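Local atomic coordinates of CCMAN5 (PDB entry 2XSG), a protein that probably hydrolyses alpha-mannosidic bonds, as a calcium-binding glycoside hydrolase of family 92 linked to mannose-6-phosphate modification of recombinant lysosomal enzymes. Residues V185-Q190 / A212-W217; S173-E178 / L202-R207. All coordinates share one frame; numbering follows the deposited sequence.

Contact 1. Residues V185-Q190 / A212-W217; sequences VELSGQ and ATVQTW
Strands 185-190 and 212-217 run in roughly the same direction, with 33° between their axes and a closest axis approach of 8.3 Å, and they come together at their first residues, Val185 and Ala212. No hydrogen bond joins them. This is packing between the faces of two sheets, made by aliphatic side chains.

Val185 is the main contributor, and its two methyls serve different partners. CG2 lies against the start of the other strand, 3.3 Å from Ala212 O and 4.1 Å from Ala212 CB. CG1 is anti to the backbone N (chi1 177°). In that position it reaches along the strand to Val214, where it meets CG1 at 4.2 Å. The two valine side chains meet at a slant, one methyl against one methyl. Val214 also uses its other branch. Its CG2 lies 4.3 Å from CD2 of Leu187. The strands then separate, and the contact ends after these few groups.

The arrangement is that of a beta sandwich, in the N-terminal domain of this family. Strand 185-195 belongs to the larger antiparallel sheet and strand 212-217 to the smaller one. Val177 of neighbouring strand 169-179 adds to the same apolar layer, touching Val185 and Leu187. Strand 235-240, next to 212-217 in its sheet, supplies Leu238 against Val185 and Ala236 against Leu187. Glu186 alternates with these residues and forms a salt bridge with Arg263 of helix 259-270.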
loop_
_atom_site.group_PDB
_atom_site.type_symbol
_atom_site.label_atom_id
_atom_site.label_comp_id
_atom_site.label_asym_id
_atom_site.label_seq_id
_atom_site.Cartn_x
_atom_site.Cartn_y
_atom_site.Cartn_z
ATOM N N VAL A 185 17.285 -17.025 -27.145
ATOM C CA VAL A 185 16.214 -17.867 -26.621
ATOM C C VAL A 185 15.089 -17.008 -26.062
ATOM O O VAL A 185 15.328 -15.974 -25.455
ATOM C CB VAL A 185 16.723 -18.869 -25.556
ATOM C CG1 VAL A 185 15.571 -19.684 -24.962
ATOM C CG2 VAL A 185 17.732 -19.817 -26.167
ATOM N N GLU A 186 13.864 -17.442 -26.336
ATOM C CA GLU A 186 12.661 -16.843 -25.784
ATOM C C GLU A 186 11.943 -17.940 -24.995
ATOM O O GLU A 186 11.790 -19.072 -25.495
ATOM C CB GLU A 186 11.760 -16.273 -26.888
ATOM C CG GLU A 186 10.586 -15.416 -26.376
ATOM C CD GLU A 186 9.270 -16.181 -26.289
ATOM O OE1 GLU A 186 9.235 -17.339 -26.758
ATOM O OE2 GLU A 186 8.273 -15.625 -25.753
ATOM N N LEU A 187 11.588 -17.608 -23.753
ATOM C CA LEU A 187 10.875 -18.481 -22.825
ATOM C C LEU A 187 9.515 -17.860 -22.551
ATOM O O LEU A 187 9.412 -16.643 -22.410
ATOM C CB LEU A 187 11.627 -18.588 -21.498
ATOM C CG LEU A 187 13.086 -19.055 -21.454
ATOM C CD1 LEU A 187 13.629 -19.058 -20.021
ATOM C CD2 LEU A 187 13.223 -20.439 -22.077
ATOM N N SER A 188 8.472 -18.679 -22.473
ATOM C CA SER A 188 7.142 -18.141 -22.197
ATOM C C SER A 188 6.236 -19.172 -21.571
ATOM O O SER A 188 6.446 -20.387 -21.740
ATOM C CB SER A 188 6.492 -17.623 -23.490
ATOM O OG SER A 188 6.202 -18.708 -24.357
ATOM N N GLY A 189 5.215 -18.677 -20.868
ATOM C CA GLY A 189 4.246 -19.520 -20.189
ATOM C C GLY A 189 3.456 -18.742 -19.156
ATOM O O GLY A 189 3.268 -17.535 -19.294
ATOM N N GLN A 190 3.006 -19.436 -18.114
ATOM C CA GLN A 190 2.185 -18.822 -17.080
ATOM C C GLN A 190 2.675 -19.230 -15.707
ATOM O O GLN A 190 3.309 -20.288 -15.534
ATOM C CB GLN A 190 0.719 -19.225 -17.257
ATOM C CG GLN A 190 0.431 -20.725 -17.036
ATOM C CD GLN A 190 0.137 -21.061 -15.569
ATOM O OE1 GLN A 190 -0.145 -20.173 -14.761
ATOM N NE2 GLN A 190 0.204 -22.339 -15.227
ATOM N N ALA A 212 22.119 -18.510 -26.604
ATOM C CA ALA A 212 22.105 -19.375 -25.431
ATOM C C ALA A 212 21.571 -20.741 -25.818
ATOM O O ALA A 212 20.834 -20.858 -26.792
ATOM C CB ALA A 212 21.243 -18.752 -24.314
ATOM N N THR A 213 21.978 -21.776 -25.083
ATOM C CA THR A 213 21.322 -23.070 -25.173
ATOM C C THR A 213 20.507 -23.230 -23.892
ATOM O O THR A 213 20.668 -22.463 -22.947
ATOM C CB THR A 213 22.307 -24.258 -25.342
ATOM O OG1 THR A 213 23.252 -24.259 -24.264
ATOM C CG2 THR A 213 23.035 -24.198 -26.713
ATOM N N VAL A 214 19.643 -24.227 -23.849
ATOM C CA VAL A 214 18.666 -24.279 -22.765
ATOM C C VAL A 214 18.210 -25.702 -22.423
ATOM O O VAL A 214 18.096 -26.574 -23.296
ATOM C CB VAL A 214 17.470 -23.316 -23.081
ATOM C CG1 VAL A 214 16.870 -23.641 -24.428
ATOM C CG2 VAL A 214 16.415 -23.286 -21.952
ATOM N N GLN A 215 18.014 -25.932 -21.130
ATOM C CA GLN A 215 17.429 -27.149 -20.615
ATOM C C GLN A 215 16.306 -26.771 -19.666
ATOM O O GLN A 215 16.326 -25.685 -19.067
ATOM C CB GLN A 215 18.476 -27.960 -19.874
ATOM C CG GLN A 215 19.515 -28.564 -20.805
ATOM C CD GLN A 215 20.421 -29.541 -20.097
ATOM O OE1 GLN A 215 21.067 -29.208 -19.099
ATOM N NE2 GLN A 215 20.477 -30.767 -20.614
ATOM N N THR A 216 15.323 -27.654 -19.531
ATOM C CA THR A 216 14.184 -27.370 -18.668
ATOM C C THR A 216 14.043 -28.452 -17.631
ATOM O O THR A 216 14.656 -29.506 -17.759
ATOM C CB THR A 216 12.882 -27.282 -19.461
ATOM O OG1 THR A 216 12.620 -28.550 -20.080
ATOM C CG2 THR A 216 12.975 -26.176 -20.525
ATOM N N TRP A 217 13.246 -28.178 -16.610
ATOM C CA TRP A 217 12.846 -29.197 -15.637
ATOM C C TRP A 217 11.353 -29.132 -15.311
ATOM O O TRP A 217 10.737 -28.075 -15.401
ATOM C CB TRP A 217 13.674 -29.105 -14.355
ATOM C CG TRP A 217 13.270 -27.998 -13.429
ATOM C CD1 TRP A 217 12.193 -27.985 -12.594
ATOM C CD2 TRP A 217 13.945 -26.750 -13.228
ATOM N NE1 TRP A 217 12.149 -26.806 -11.891
ATOM C CE2 TRP A 217 13.212 -26.030 -12.257
ATOM C CE3 TRP A 217 15.107 -26.176 -13.765
ATOM C CZ2 TRP A 217 13.599 -24.766 -11.803
ATOM C CZ3 TRP A 217 15.491 -24.902 -13.323
ATOM C CH2 TRP A 217 14.739 -24.218 -12.347
#

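Contact 2. Residues S173-E178 / L202-R207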
loop_
_atom_site.group_PDB
_atom_site.type_symbol
_atom_site.label_atom_id
_atom_site.label_comp_id
_atom_site.label_asym_id
_atom_site.label_seq_id
_atom_site.Cartn_x
_atom_site.Cartn_y
_atom_site.Cartn_z
ATOM N N SER A 173 2.679 -23.772 -13.039
ATOM C CA SER A 173 3.557 -22.990 -13.902
ATOM C C SER A 173 3.832 -23.742 -15.197
ATOM O O SER A 173 3.611 -24.961 -15.273
ATOM C CB SER A 173 4.883 -22.672 -13.186
ATOM O OG SER A 173 5.657 -23.855 -13.027
ATOM N N SER A 174 4.284 -23.011 -16.218
ATOM C CA SER A 174 4.696 -23.628 -17.486
ATOM C C SER A 174 5.807 -22.837 -18.128
ATOM O O SER A 174 5.991 -21.643 -17.851
ATOM C CB SER A 174 3.529 -23.739 -18.473
ATOM O OG SER A 174 3.122 -22.441 -18.900
ATOM N N VAL A 175 6.542 -23.514 -19.003
ATOM C CA VAL A 175 7.609 -22.874 -19.754
ATOM C C VAL A 175 7.707 -23.539 -21.132
ATOM O O VAL A 175 7.672 -24.762 -21.242
ATOM C CB VAL A 175 8.948 -22.865 -18.957
ATOM C CG1 VAL A 175 9.396 -24.310 -18.589
ATOM C CG2 VAL A 175 10.051 -22.090 -19.729
ATOM N N GLN A 176 7.737 -22.716 -22.172
ATOM C CA GLN A 176 7.996 -23.168 -23.524
ATOM C C GLN A 176 9.254 -22.443 -23.990
ATOM O O GLN A 176 9.362 -21.218 -23.838
ATOM C CB GLN A 176 6.796 -22.821 -24.408
ATOM C CG GLN A 176 6.909 -23.263 -25.868
ATOM C CD GLN A 176 6.667 -24.741 -26.030
ATOM O OE1 GLN A 176 5.626 -25.261 -25.626
ATOM N NE2 GLN A 176 7.635 -25.434 -26.603
ATOM N N VAL A 177 10.191 -23.202 -24.553
ATOM C CA VAL A 177 11.433 -22.670 -25.100
ATOM C C VAL A 177 11.409 -22.516 -26.630
ATOM O O VAL A 177 10.959 -23.416 -27.335
ATOM C CB VAL A 177 12.633 -23.589 -24.719
ATOM C CG1 VAL A 177 13.928 -23.018 -25.232
ATOM C CG2 VAL A 177 12.703 -23.745 -23.226
ATOM N N GLU A 178 11.927 -21.388 -27.127
ATOM C CA GLU A 178 12.117 -21.138 -28.573
ATOM C C GLU A 178 13.535 -20.648 -28.809
ATOM O O GLU A 178 13.980 -19.716 -28.144
ATOM C CB GLU A 178 11.182 -20.026 -29.062
ATOM C CG GLU A 178 9.785 -20.456 -29.438
ATOM C CD GLU A 178 9.793 -21.293 -30.701
ATOM O OE1 GLU A 178 10.214 -20.761 -31.764
ATOM O OE2 GLU A 178 9.390 -22.481 -30.628
ATOM N N LEU A 202 -0.489 -14.900 -14.140
ATOM C CA LEU A 202 0.210 -13.967 -15.036
ATOM C C LEU A 202 0.952 -14.728 -16.120
ATOM O O LEU A 202 1.524 -15.798 -15.861
ATOM C CB LEU A 202 1.196 -13.102 -14.249
ATOM C CG LEU A 202 0.597 -11.974 -13.401
ATOM C CD1 LEU A 202 1.697 -11.382 -12.552
ATOM C CD2 LEU A 202 -0.048 -10.876 -14.299
ATOM N N TYR A 203 0.918 -14.194 -17.342
ATOM C CA TYR A 203 1.674 -14.758 -18.461
ATOM C C TYR A 203 2.978 -13.998 -18.621
ATOM O O TYR A 203 3.065 -12.813 -18.269
ATOM C CB TYR A 203 0.842 -14.747 -19.759
ATOM C CG TYR A 203 -0.439 -15.518 -19.595
ATOM C CD1 TYR A 203 -1.593 -14.887 -19.141
ATOM C CD2 TYR A 203 -0.488 -16.888 -19.836
ATOM C CE1 TYR A 203 -2.776 -15.576 -18.955
ATOM C CE2 TYR A 203 -1.689 -17.616 -19.636
ATOM C CZ TYR A 203 -2.823 -16.942 -19.202
ATOM O OH TYR A 203 -4.014 -17.617 -19.019
ATOM N N TYR A 204 4.007 -14.680 -19.118
ATOM C CA TYR A 204 5.310 -14.030 -19.257
ATOM C C TYR A 204 5.982 -14.376 -20.597
ATOM O O TYR A 204 5.711 -15.408 -21.187
ATOM C CB TYR A 204 6.227 -14.383 -18.059
ATOM C CG TYR A 204 6.660 -15.831 -18.099
ATOM C CD1 TYR A 204 7.844 -16.201 -18.739
ATOM C CD2 TYR A 204 5.854 -16.840 -17.554
ATOM C CE1 TYR A 204 8.231 -17.527 -18.813
ATOM C CE2 TYR A 204 6.227 -18.183 -17.635
ATOM C CZ TYR A 204 7.413 -18.512 -18.270
ATOM O OH TYR A 204 7.803 -19.821 -18.356
ATOM N N THR A 205 6.873 -13.493 -21.050
ATOM C CA THR A 205 7.831 -13.794 -22.104
ATOM C C THR A 205 9.189 -13.253 -21.642
ATOM O O THR A 205 9.253 -12.183 -21.045
ATOM C CB THR A 205 7.424 -13.169 -23.475
ATOM O OG1 THR A 205 8.392 -13.533 -24.468
ATOM C CG2 THR A 205 7.368 -11.637 -23.388
ATOM N N ALA A 206 10.252 -14.028 -21.851
ATOM C CA ALA A 206 11.613 -13.603 -21.474
ATOM C C ALA A 206 12.529 -13.985 -22.609
ATOM O O ALA A 206 12.576 -15.152 -22.999
ATOM C CB ALA A 206 12.061 -14.284 -20.170
ATOM N N ARG A 207 13.224 -13.011 -23.176
ATOM C CA ARG A 207 14.187 -13.305 -24.228
ATOM C C ARG A 207 15.582 -12.940 -23.744
ATOM O O ARG A 207 15.739 -11.989 -22.977
ATOM C CB ARG A 207 13.859 -12.522 -25.503
ATOM C CG ARG A 207 13.977 -10.991 -25.352
ATOM C CD ARG A 207 13.584 -10.258 -26.641
ATOM N NE ARG A 207 14.211 -8.944 -26.674
ATOM C CZ ARG A 207 13.937 -7.979 -27.543
ATOM N NH1 ARG A 207 13.011 -8.158 -28.481
ATOM N NH2 ARG A 207 14.582 -6.828 -27.471
#
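Tyr204 lays its phenol end beside Ser174 and Val175, two strands away in the same sheet. Its OH donates a hydrogen bond to Ser174 O, at 2.6 Å. The acceptor lies at the edge of the ring, in the ring plane. Seen from Ser174, the hydroxyl sits in the carbonyl plane, on a lone pair, with a C=O...O angle of 137°. The same oxygen rests against Val175, 3.3 Å from CB and 3.5 Å from CG2. The valine thus touches the hydroxyl oxygen, in van der Waals contact.

Strand 185-195 runs between the two segments and pairs antiparallel with both. The residue underneath Tyr204 is Gly189, whose lack of a side chain probably helps the ring to cross. Tyr204 CG stands between its backbone N and carbonyl carbon (chi1 70°), which sends the ring across the neighbouring strand; CE2 comes within 3.5 Å of Gly189 CA. An aromatic ring laid over a cross-strand glycine is a recognised pairing in antiparallel sheets.

The bond to Ser174 also fits a local irregularity. Ser174 N keeps its backbone bond to Gln190, but Ser174 O stands 3.7 Å from Gln190 N, too far for the return bond. Tyr204 OH serves that carbonyl instead, and Gln190 N is bonded to Ser174 OG. A phenylalanine here would keep the ring over Gly189, but would probably leave Ser174 O without this donor. Loop residue Leu79 also touches the Tyr204 side chain, and Gln229 of strand 228-231 touches Val175.

Contacts 1 and 2 have centres about 7 Å apart and meet at strand 185-195, which carries one segment of contact 1 and runs between the two of contact 2. Contact 1 joins its sheet to the second sheet; contact 2 spans it within its own sheet. Ser188 O is 2.7 Å from Gln176 N, a probable backbone hydrogen bond to one side. To the other, Glu186 OE2 is 2.5 Å from Thr205 OG1, probably a hydrogen bond as well. Val177, from the 173-178 segment, packs on Val214 of contact 1. None of these segments supplies a ligand to the calcium ion, whose site includes Asn588, Glu589 and Asp662.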